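Local atomic coordinates of Glyco_hydro_cc domain-containing protein (Pseudomonas viridiflava, PDB entry 6UAV), a protein that probably cleaves beta-1,3-glucans at internal linkages, as a TIM-barrel endo-beta-1,3-glucanase of glycoside hydrolase family 128, subgroup II. Residues 7-12 with 29-34; 25-30 with 220-225; 158-163 with 181-186; 206-211 with 254-259. All coordinates share one frame; numbering follows the deposited sequence. Where two conformers were deposited one is given.

Overall arrangement
From the N terminus, interaction 1 closes the first strand-helix-strand unit of the barrel, joining the end of strand 6-9 to the end of strand 27-29 and the loop beyond. Interaction 2 starts on that same second strand, sharing Y29 and N30, and reaches strand 220-225, so it closes a loop that takes in most of the chain. Nested inside this loop is interaction 3, which pairs neighbouring strands 156-161 and 180-185; T183 and E184 meet Y29 and W31 of interaction 1. Interaction 4 follows in series after interaction 3 but crosses interaction 2, holding helix 200-216 against the C-terminal tail on the outside of the barrel.

Interaction 1: 7-12 with 29-34; sequences GVAYDV and YNWSPK
The first beta-alpha-beta unit of the TIM barrel ends here, where strand 6-9 runs parallel to strand 27-29 and both give way to loops. A9 pairs with Y29. The Y29 carbonyl accepts Y10 N at 3.2 Å, nearly along the C=O axis (171°), whereas the bond from Y29 N back to V8 O is weak at 3.4 Å. On the face of the sheet that carries A9 and Y29, the A9 methyl packs against both aromatic rings, CB 3.6 Å from Y29 CE1 and 3.7 Å from W31 CZ2. Y29 adopts the crowded rotamer, CG between N and carbonyl carbon (chi1 78°), and its CE2 lies over one face of the W31 indole, toward the rim. The polar tips of both rings reach strand 180-185: Y29 OH bonds to T183 O and W31 NE1 to E184 OE2, which places both rings beside E184, a probable catalytic residue by its position in the barrel. Farther along, D11, centre of an inverse gamma turn, lies side by side with N30. The N30 amide is gripped from several sides. Its OD1 takes S32 OG at 2.8 Å, and its ND2 reaches K34 O at 2.9 Å on a lone pair. The remaining N-H of ND2 goes to D11 OD1, also at 2.9 Å, meeting the carboxylate from above, 53° out of its plane.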
# COMPACT_ATOMS: atom_id res chain seq x y z
N GLY A 7 4.46 7.18 3.51
CA GLY A 7 4.75 5.89 4.12
C GLY A 7 5.81 5.12 3.37
O GLY A 7 6.33 5.56 2.32
N VAL A 8 6.09 3.95 3.90
CA VAL A 8 7.03 2.99 3.28
C VAL A 8 6.38 1.62 3.29
O VAL A 8 5.84 1.23 4.31
CB VAL A 8 8.40 3.04 4.01
CG1 VAL A 8 9.40 2.13 3.31
CG2 VAL A 8 8.93 4.48 4.05
N ALA A 9 6.59 0.87 2.21
CA ALA A 9 6.14 -0.53 2.06
C ALA A 9 7.33 -1.43 2.34
O ALA A 9 8.21 -1.49 1.48
CB ALA A 9 5.61 -0.75 0.66
N TYR A 10 7.52 -1.84 3.58
CA TYR A 10 8.76 -2.50 4.04
C TYR A 10 8.51 -3.11 5.40
O TYR A 10 7.93 -2.44 6.23
CB TYR A 10 9.95 -1.54 4.13
CG TYR A 10 11.27 -2.15 4.49
CD1 TYR A 10 11.88 -3.04 3.63
CD2 TYR A 10 11.94 -1.81 5.65
CE1 TYR A 10 13.10 -3.59 3.93
CE2 TYR A 10 13.14 -2.40 6.00
CZ TYR A 10 13.73 -3.29 5.12
OH TYR A 10 14.96 -3.89 5.36
N ASP A 11 9.04 -4.29 5.66
CA ASP A 11 8.91 -4.90 7.00
C ASP A 11 9.97 -4.29 7.92
O ASP A 11 10.97 -4.95 8.26
CB ASP A 11 8.99 -6.42 6.91
CG ASP A 11 8.61 -7.11 8.20
OD1 ASP A 11 7.89 -6.48 9.03
OD2 ASP A 11 8.92 -8.30 8.31
N VAL A 12 9.70 -3.08 8.41
CA VAL A 12 10.65 -2.38 9.31
C VAL A 12 10.83 -3.27 10.55
O VAL A 12 9.81 -3.65 11.20
CB VAL A 12 10.13 -1.01 9.71
CG1 VAL A 12 11.08 -0.38 10.70
CG2 VAL A 12 9.91 -0.13 8.51
N TYR A 29 3.75 -0.43 6.42
CA TYR A 29 3.02 -1.69 6.54
C TYR A 29 3.96 -2.74 6.00
O TYR A 29 4.96 -2.37 5.39
CB TYR A 29 1.67 -1.61 5.80
CG TYR A 29 1.80 -1.75 4.31
CD1 TYR A 29 2.27 -0.70 3.52
CD2 TYR A 29 1.45 -2.92 3.70
CE1 TYR A 29 2.37 -0.84 2.15
CE2 TYR A 29 1.55 -3.07 2.34
CZ TYR A 29 2.03 -2.03 1.55
OH TYR A 29 2.10 -2.18 0.20
N ASN A 30 3.63 -3.99 6.23
CA ASN A 30 4.55 -5.12 5.94
C ASN A 30 3.80 -6.27 5.31
O ASN A 30 4.33 -7.37 5.37
CB ASN A 30 5.31 -5.57 7.19
CG ASN A 30 4.40 -6.23 8.20
OD1 ASN A 30 3.18 -6.29 7.98
ND2 ASN A 30 5.00 -6.76 9.26
N TRP A 31 2.69 -6.01 4.63
CA TRP A 31 1.89 -7.03 3.93
C TRP A 31 1.34 -8.09 4.91
O TRP A 31 0.95 -9.13 4.46
CB TRP A 31 2.67 -7.70 2.79
CG TRP A 31 3.12 -6.71 1.77
CD1 TRP A 31 2.42 -6.26 0.69
CD2 TRP A 31 4.41 -6.06 1.70
NE1 TRP A 31 3.16 -5.37 -0.03
CE2 TRP A 31 4.38 -5.20 0.57
CE3 TRP A 31 5.56 -6.13 2.48
CZ2 TRP A 31 5.50 -4.43 0.20
CZ3 TRP A 31 6.67 -5.39 2.10
CH2 TRP A 31 6.61 -4.54 1.01
N SER A 32 1.30 -7.81 6.21
CA SER A 32 0.94 -8.86 7.20
C SER A 32 0.11 -8.24 8.28
O SER A 32 0.01 -7.00 8.38
CB SER A 32 2.17 -9.52 7.76
OG SER A 32 2.54 -8.83 8.90
N PRO A 33 -0.58 -9.06 9.11
CA PRO A 33 -1.47 -8.46 10.09
C PRO A 33 -0.82 -7.79 11.31
O PRO A 33 -1.51 -7.12 12.07
CB PRO A 33 -2.30 -9.65 10.57
CG PRO A 33 -2.03 -10.76 9.62
CD PRO A 33 -0.65 -10.53 9.03
N LYS A 34 0.48 -7.99 11.54
CA LYS A 34 1.20 -7.41 12.70
C LYS A 34 2.58 -6.96 12.29
O LYS A 34 3.18 -7.53 11.35
CB LYS A 34 1.31 -8.45 13.79
CG LYS A 34 0.02 -8.65 14.58
CD LYS A 34 0.03 -9.90 15.36
CE LYS A 34 -1.27 -10.15 16.12
NZ LYS A 34 -1.45 -11.61 16.28

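Interaction 2: 25-30 with 220-225; sequences MSWWYN and VFRYAW
W27 and R222 carry most of this buried contact, with A224 next. R222 is extended from CG to NE, and its guanidinium lies flat on the W27 indole: the planes are 9° apart and the group centres 4.0 Å. The overlap is not with the middle of the indole but with its pyrrole end and stem. NE stands over one face, 3.4 Å from W27 CD1, and NH1 comes equally close to W27 CB. Farther back along the arginine, CD stands over the five-membered ring, 3.6 Å from its centroid and close to the ring normal, a CH-pi contact, so methylene and cation share the same face. Beyond the indole, R222 NH2 forms a salt bridge with D51 OD1, which gives the charge a partner beyond the ring; together with the stack it would limit the rotation of the guanidinium. In the closed eight-stranded parallel barrel, strands 27-29 and 220-225 are not neighbours, since strand 6-9 lies between them. Their axes pass 8.0 Å apart at 62°, and side chains bridge the gap inside the barrel. W27 takes the crowded rotamer, CG between the backbone N and the carbonyl carbon, which throws its ring across the interior toward the other strand. There NE1 makes only a weak bond to Y223 O, 3.3 Å long and bent to 121°, and K5 is its stronger polar partner. The A224 methyl packs against the benzene end, with CB 3.7 Å from W27 CZ2. The same CB also meets the edge of the Y29 ring at CE1, 4.0 Å away.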
# COMPACT_ATOMS: atom_id res chain seq x y z
N MET A 25 8.51 10.17 7.59
CA MET A 25 7.60 9.05 7.30
C MET A 25 6.54 9.00 8.40
O MET A 25 6.98 8.94 9.58
CB MET A 25 8.36 7.72 7.32
CG MET A 25 7.49 6.53 7.06
SD MET A 25 8.24 4.86 7.34
CE MET A 25 8.17 4.75 9.13
N SER A 26 5.25 8.97 8.06
CA SER A 26 4.14 8.85 9.02
C SER A 26 3.74 7.40 9.24
O SER A 26 3.25 7.10 10.34
CB SER A 26 3.02 9.70 8.56
OG SER A 26 3.37 11.03 8.88
N TRP A 27 3.94 6.49 8.27
CA TRP A 27 3.38 5.14 8.48
C TRP A 27 4.13 4.10 7.66
O TRP A 27 4.87 4.45 6.74
CB TRP A 27 1.88 5.13 8.13
CG TRP A 27 1.61 5.27 6.66
CD1 TRP A 27 1.74 6.40 5.90
CD2 TRP A 27 1.30 4.21 5.73
NE1 TRP A 27 1.49 6.14 4.58
CE2 TRP A 27 1.20 4.80 4.46
CE3 TRP A 27 1.06 2.86 5.87
CZ2 TRP A 27 0.81 4.06 3.35
CZ3 TRP A 27 0.68 2.14 4.77
CH2 TRP A 27 0.59 2.71 3.52
N TRP A 28 3.91 2.86 8.01
CA TRP A 28 4.43 1.75 7.19
C TRP A 28 3.49 0.57 7.27
O TRP A 28 2.60 0.53 8.11
CB TRP A 28 5.84 1.33 7.62
CG TRP A 28 5.97 0.35 8.76
CD1 TRP A 28 6.23 -0.98 8.62
CD2 TRP A 28 5.85 0.57 10.16
NE1 TRP A 28 6.34 -1.59 9.83
CE2 TRP A 28 6.12 -0.66 10.81
CE3 TRP A 28 5.59 1.71 10.95
CZ2 TRP A 28 6.11 -0.79 12.20
CZ3 TRP A 28 5.63 1.56 12.31
CH2 TRP A 28 5.82 0.33 12.92
N TYR A 29 3.75 -0.43 6.42
CA TYR A 29 3.02 -1.69 6.54
C TYR A 29 3.96 -2.74 6.00
O TYR A 29 4.96 -2.37 5.39
CB TYR A 29 1.67 -1.61 5.80
CG TYR A 29 1.80 -1.75 4.31
CD1 TYR A 29 2.27 -0.70 3.52
CD2 TYR A 29 1.45 -2.92 3.70
CE1 TYR A 29 2.37 -0.84 2.15
CE2 TYR A 29 1.55 -3.07 2.34
CZ TYR A 29 2.03 -2.03 1.55
OH TYR A 29 2.10 -2.18 0.20
N ASN A 30 3.63 -3.99 6.23
CA ASN A 30 4.55 -5.12 5.94
C ASN A 30 3.80 -6.27 5.31
O ASN A 30 4.33 -7.37 5.37
CB ASN A 30 5.31 -5.57 7.19
CG ASN A 30 4.40 -6.23 8.20
OD1 ASN A 30 3.18 -6.29 7.98
ND2 ASN A 30 5.00 -6.76 9.26
N VAL A 220 -6.10 11.05 -2.85
CA VAL A 220 -5.04 10.12 -2.36
C VAL A 220 -4.77 10.41 -0.90
O VAL A 220 -4.36 11.56 -0.59
CB VAL A 220 -3.74 10.23 -3.17
CG1 VAL A 220 -2.64 9.44 -2.48
CG2 VAL A 220 -3.91 9.79 -4.63
N PHE A 221 -5.12 9.49 -0.01
CA PHE A 221 -4.99 9.70 1.45
C PHE A 221 -3.59 9.32 1.93
O PHE A 221 -3.10 10.00 2.79
CB PHE A 221 -6.02 8.84 2.20
CG PHE A 221 -5.99 9.02 3.70
CD1 PHE A 221 -6.57 10.13 4.29
CD2 PHE A 221 -5.34 8.10 4.53
CE1 PHE A 221 -6.53 10.30 5.68
CE2 PHE A 221 -5.34 8.26 5.91
CZ PHE A 221 -5.91 9.37 6.48
N ARG A 222 -2.98 8.28 1.36
CA ARG A 222 -1.68 7.79 1.83
C ARG A 222 -0.99 7.10 0.65
O ARG A 222 -1.68 6.67 -0.34
CB ARG A 222 -1.81 6.84 3.02
CG ARG A 222 -1.87 7.54 4.38
CD ARG A 222 -1.83 6.69 5.63
NE ARG A 222 -1.38 7.48 6.79
CZ ARG A 222 -1.20 6.98 8.01
NH1 ARG A 222 -1.50 5.71 8.27
NH2 ARG A 222 -0.69 7.75 8.96
N TYR A 223 0.32 7.11 0.70
CA TYR A 223 1.13 6.37 -0.27
C TYR A 223 2.31 5.75 0.46
O TYR A 223 2.70 6.22 1.50
CB TYR A 223 1.59 7.26 -1.44
CG TYR A 223 2.29 8.54 -1.05
CD1 TYR A 223 3.63 8.54 -0.70
CD2 TYR A 223 1.62 9.73 -0.97
CE1 TYR A 223 4.31 9.70 -0.39
CE2 TYR A 223 2.26 10.89 -0.58
CZ TYR A 223 3.60 10.86 -0.23
OH TYR A 223 4.28 11.97 0.19
N ALA A 224 2.89 4.75 -0.18
CA ALA A 224 4.04 4.06 0.39
C ALA A 224 5.01 3.70 -0.70
O ALA A 224 4.66 2.96 -1.64
CB ALA A 224 3.56 2.85 1.11
N TRP A 225 6.23 4.18 -0.51
CA TRP A 225 7.33 3.90 -1.44
C TRP A 225 7.80 2.45 -1.29
O TRP A 225 8.01 1.96 -0.13
CB TRP A 225 8.48 4.90 -1.23
CG TRP A 225 9.62 4.72 -2.18
CD1 TRP A 225 10.73 3.95 -2.04
CD2 TRP A 225 9.69 5.29 -3.49
NE1 TRP A 225 11.52 4.02 -3.15
CE2 TRP A 225 10.91 4.87 -4.06
CE3 TRP A 225 8.88 6.18 -4.19
CZ2 TRP A 225 11.26 5.20 -5.37
CZ3 TRP A 225 9.27 6.59 -5.45
CH2 TRP A 225 10.43 6.08 -6.03

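Interaction 3: 158-163 with 181-186; sequences AFHWYD and WVTEFA
The shortest bond is the one Y162 OH gives to E184 OE1, 2.6 Å, reaching the oxygen from 28° above the carboxylate plane while OE1 lies in the plane of the phenol ring at its edge. With OE2 engaged by W31, the carboxylate is held at both ends. H160 uses its ring edge in turn: NE2 and T183 OG1 share a hydrogen bond of 2.9 Å in the ring plane, and ND1 bonds to E84 OE2. The extended E184 chain stacks over one face of H160, the carboxylate 20° from the imidazole plane and CG 3.5 Å from the ring centroid. E84 and E184 lie just past the fourth strand and at the seventh, the positions of acid/base and nucleophile in clan GH-A barrels, so Y162 probably orients E184, and H160, bonded to E84 and stacked on E184, probably positions both. Parallel backbone bonds carry these groups: F159 N to W181 O (3.0 Å), T183 N to F159 O (2.9 Å) and W161 N to E184 O (3.0 Å). Both strands belong to one beta-alpha-beta unit. F159 and W161 pack outward on helix 166-173, and V182 and F185 on helix 200-216.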
# COMPACT_ATOMS: atom_id res chain seq x y z
N ALA A 158 -6.99 0.53 -3.25
CA ALA A 158 -5.52 0.61 -3.13
C ALA A 158 -4.95 0.32 -4.51
O ALA A 158 -5.57 -0.37 -5.31
CB ALA A 158 -4.94 -0.23 -2.02
N PHE A 159 -3.75 0.86 -4.76
CA PHE A 159 -3.13 0.72 -6.07
C PHE A 159 -1.62 0.62 -5.89
O PHE A 159 -1.06 1.25 -5.01
CB PHE A 159 -3.54 1.91 -6.94
CG PHE A 159 -3.30 1.62 -8.40
CD1 PHE A 159 -3.94 0.57 -9.01
CD2 PHE A 159 -2.41 2.36 -9.15
CE1 PHE A 159 -3.70 0.25 -10.33
CE2 PHE A 159 -2.17 2.03 -10.47
CZ PHE A 159 -2.82 0.98 -11.05
N HIS A 160 -0.99 -0.18 -6.75
CA HIS A 160 0.46 -0.32 -6.88
C HIS A 160 0.85 0.02 -8.32
O HIS A 160 0.13 -0.36 -9.25
CB HIS A 160 0.86 -1.80 -6.65
CG HIS A 160 0.49 -2.34 -5.30
ND1 HIS A 160 0.65 -3.67 -5.00
CD2 HIS A 160 0.08 -1.71 -4.18
CE1 HIS A 160 0.34 -3.86 -3.71
NE2 HIS A 160 -0.03 -2.64 -3.18
N TRP A 161 1.98 0.70 -8.49
CA TRP A 161 2.39 1.08 -9.85
C TRP A 161 3.91 1.32 -9.85
O TRP A 161 4.39 2.04 -8.98
CB TRP A 161 1.62 2.30 -10.32
CG TRP A 161 1.64 2.40 -11.80
CD1 TRP A 161 2.29 3.35 -12.57
CD2 TRP A 161 0.97 1.52 -12.72
NE1 TRP A 161 2.06 3.10 -13.89
CE2 TRP A 161 1.25 1.99 -14.01
CE3 TRP A 161 0.12 0.40 -12.56
CZ2 TRP A 161 0.78 1.34 -15.14
CZ3 TRP A 161 -0.34 -0.25 -13.68
CH2 TRP A 161 -0.03 0.24 -14.96
N TYR A 162 4.57 0.70 -10.82
CA TYR A 162 6.05 0.72 -10.99
C TYR A 162 6.49 1.33 -12.33
O TYR A 162 7.50 0.94 -12.90
CB TYR A 162 6.54 -0.72 -10.82
CG TYR A 162 6.48 -1.18 -9.38
CD1 TYR A 162 5.29 -1.66 -8.85
CD2 TYR A 162 7.57 -1.02 -8.53
CE1 TYR A 162 5.23 -2.10 -7.53
CE2 TYR A 162 7.52 -1.44 -7.21
CZ TYR A 162 6.34 -1.97 -6.71
OH TYR A 162 6.33 -2.39 -5.42
N ASP A 163 5.70 2.24 -12.90
CA ASP A 163 5.97 2.77 -14.27
C ASP A 163 5.49 4.21 -14.30
O ASP A 163 4.98 4.74 -13.31
CB ASP A 163 5.35 1.91 -15.36
CG ASP A 163 6.09 1.84 -16.68
OD1 ASP A 163 6.83 2.78 -16.98
OD2 ASP A 163 5.88 0.86 -17.40
N TRP A 181 -5.41 4.71 -1.55
CA TRP A 181 -4.05 4.65 -1.00
C TRP A 181 -3.17 4.02 -2.08
O TRP A 181 -3.52 2.91 -2.61
CB TRP A 181 -4.01 3.79 0.27
CG TRP A 181 -4.72 4.31 1.49
CD1 TRP A 181 -5.87 5.04 1.62
CD2 TRP A 181 -4.29 4.00 2.83
NE1 TRP A 181 -6.18 5.21 2.95
CE2 TRP A 181 -5.23 4.57 3.71
CE3 TRP A 181 -3.17 3.34 3.34
CZ2 TRP A 181 -5.09 4.47 5.10
CZ3 TRP A 181 -3.05 3.23 4.70
CH2 TRP A 181 -4.01 3.77 5.57
N VAL A 182 -2.03 4.63 -2.40
CA VAL A 182 -1.12 4.04 -3.41
C VAL A 182 -0.04 3.34 -2.59
O VAL A 182 0.91 4.02 -2.17
CB VAL A 182 -0.58 5.12 -4.35
CG1 VAL A 182 0.49 4.55 -5.24
CG2 VAL A 182 -1.69 5.79 -5.19
N THR A 183 -0.17 2.03 -2.36
CA THR A 183 0.55 1.39 -1.23
C THR A 183 1.86 0.75 -1.68
O THR A 183 2.58 0.20 -0.86
CB THR A 183 -0.38 0.41 -0.51
OG1 THR A 183 -0.89 -0.50 -1.49
CG2 THR A 183 -1.50 1.15 0.17
N GLU A 184 2.15 0.79 -2.97
CA GLU A 184 3.48 0.49 -3.53
C GLU A 184 3.65 1.37 -4.76
O GLU A 184 2.78 1.37 -5.69
CB GLU A 184 3.70 -0.95 -4.02
CG GLU A 184 3.47 -2.00 -2.96
CD GLU A 184 3.65 -3.42 -3.42
OE1 GLU A 184 4.26 -3.67 -4.50
OE2 GLU A 184 3.14 -4.34 -2.69
N PHE A 185 4.76 2.11 -4.81
CA PHE A 185 5.16 2.82 -6.04
C PHE A 185 6.65 3.09 -6.04
O PHE A 185 7.31 3.08 -5.01
CB PHE A 185 4.39 4.11 -6.27
CG PHE A 185 4.71 5.26 -5.36
CD1 PHE A 185 4.45 5.19 -4.02
CD2 PHE A 185 5.36 6.38 -5.87
CE1 PHE A 185 4.76 6.25 -3.17
CE2 PHE A 185 5.63 7.45 -5.04
CZ PHE A 185 5.35 7.37 -3.69
N ALA A 186 7.14 3.19 -7.26
CA ALA A 186 8.52 3.54 -7.64
C ALA A 186 8.48 3.57 -9.15
O ALA A 186 7.48 3.06 -9.72
CB ALA A 186 9.45 2.48 -7.09

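Interaction 4: 206-211 with 254-259; sequences QMAEMV and LSLPYS
L256 supplies nearly all the tight part of this contact, pushing its CD1 methyl into the groove between M207 and V211, one turn apart on helix 200-216. With CG anti to the carbonyl carbon and beside the backbone N (chi1 -73°), the leucine chain points at the helix. CD1 lies 3.8 Å from M207 CG and 4.1 Å from M207 SD, the thioether chain bending at its last torsion. It also rests against the branch point of V211: CB, CG1 and CG2 are each 4.0 Å from L256 CD1, so the methyl faces the whole branch of V211 evenly. The second leucine methyl is looser, with CD2 4.3 Å from A208 CB. These two outer elements of the TIM barrel, helix 200-216 and the tail leaving helix 248-255, meet here without a single hydrogen bond across, in a purely apolar contact; helix 248-255 adds Y252 and Y253 beside it. Past L256 the fit slackens quickly. P257 is exposed and approaches only with its carbonyl, 4.5 Å from V211 CG1. Y258, also exposed, turns its ring away from the helix and touches R6 and S3. Polar bonds also tie down the tail at this exposed side: R6 gives NH1 to L256 O and NH2 to P257 O, and the terminal S259 bonds through OG to E215 O.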
# COMPACT_ATOMS: atom_id res chain seq x y z
N GLN A 206 11.89 10.88 -10.67
CA GLN A 206 10.56 10.26 -10.76
C GLN A 206 9.91 10.22 -9.37
O GLN A 206 8.69 10.50 -9.28
CB GLN A 206 10.66 8.88 -11.38
CG GLN A 206 10.63 8.95 -12.90
CD GLN A 206 9.31 9.52 -13.39
OE1 GLN A 206 8.27 8.86 -13.24
NE2 GLN A 206 9.35 10.75 -13.94
N MET A 207 10.69 10.01 -8.30
CA MET A 207 10.15 10.11 -6.92
C MET A 207 9.59 11.51 -6.70
O MET A 207 8.47 11.63 -6.19
CB MET A 207 11.23 9.81 -5.87
CG MET A 207 10.77 10.12 -4.47
SD MET A 207 12.08 9.82 -3.28
CE MET A 207 11.89 8.04 -3.13
N ALA A 208 10.31 12.54 -7.07
CA ALA A 208 9.80 13.91 -6.83
C ALA A 208 8.48 14.11 -7.60
O ALA A 208 7.52 14.67 -7.07
CB ALA A 208 10.86 14.94 -7.18
N GLU A 209 8.46 13.74 -8.88
CA GLU A 209 7.25 13.92 -9.73
C GLU A 209 6.07 13.16 -9.11
O GLU A 209 5.02 13.75 -8.91
CB GLU A 209 7.50 13.41 -11.16
CG GLU A 209 8.01 14.52 -12.02
CD GLU A 209 7.91 14.35 -13.52
OE1 GLU A 209 7.31 13.35 -14.00
OE2 GLU A 209 8.49 15.23 -14.19
N MET A 210 6.27 11.89 -8.79
CA MET A 210 5.17 11.03 -8.29
C MET A 210 4.74 11.54 -6.91
O MET A 210 3.54 11.62 -6.70
CB MET A 210 5.61 9.59 -8.23
CG MET A 210 6.01 9.08 -9.57
SD MET A 210 6.70 7.34 -9.58
CE MET A 210 5.09 6.62 -9.75
N VAL A 211 5.67 11.85 -6.02
CA VAL A 211 5.29 12.30 -4.66
C VAL A 211 4.54 13.63 -4.78
O VAL A 211 3.48 13.81 -4.06
CB VAL A 211 6.53 12.42 -3.73
CG1 VAL A 211 6.20 13.21 -2.45
CG2 VAL A 211 7.03 11.05 -3.39
N LEU A 254 12.34 11.80 2.39
CA LEU A 254 11.85 12.35 3.68
C LEU A 254 11.82 13.87 3.63
O LEU A 254 11.03 14.47 4.45
CB LEU A 254 12.72 11.82 4.83
CG LEU A 254 12.83 10.30 4.92
CD1 LEU A 254 13.73 9.90 6.08
CD2 LEU A 254 11.49 9.63 5.07
N SER A 255 12.59 14.48 2.75
CA SER A 255 12.75 15.96 2.63
C SER A 255 11.68 16.56 1.74
O SER A 255 11.53 17.79 1.77
CB SER A 255 14.09 16.30 1.98
OG SER A 255 14.00 16.19 0.52
N LEU A 256 11.03 15.76 0.90
CA LEU A 256 10.11 16.32 -0.13
C LEU A 256 8.99 17.11 0.55
O LEU A 256 8.49 16.74 1.62
CB LEU A 256 9.59 15.18 -1.02
CG LEU A 256 10.67 14.67 -1.97
CD1 LEU A 256 10.23 13.38 -2.69
CD2 LEU A 256 11.08 15.74 -2.95
N PRO A 257 8.56 18.22 -0.09
CA PRO A 257 7.43 18.99 0.38
C PRO A 257 6.16 18.12 0.41
O PRO A 257 6.13 17.08 -0.18
CB PRO A 257 7.24 20.08 -0.68
CG PRO A 257 8.59 20.17 -1.37
CD PRO A 257 9.13 18.76 -1.34
N TYR A 258 5.14 18.60 1.09
CA TYR A 258 3.85 17.89 1.15
C TYR A 258 2.73 18.91 1.21
O TYR A 258 2.97 20.12 1.33
CB TYR A 258 3.77 16.97 2.37
CG TYR A 258 4.23 17.60 3.67
CD1 TYR A 258 3.39 18.28 4.51
CD2 TYR A 258 5.55 17.46 4.04
CE1 TYR A 258 3.85 18.87 5.68
CE2 TYR A 258 6.04 18.07 5.18
CZ TYR A 258 5.18 18.75 6.01
OH TYR A 258 5.76 19.27 7.13
N SER A 259 1.50 18.44 1.15
CA SER A 259 0.34 19.35 1.20
C SER A 259 0.07 19.78 2.65
O SER A 259 -0.01 18.79 3.43
CB SER A 259 -0.83 18.71 0.51
OG SER A 259 -0.71 18.95 -0.89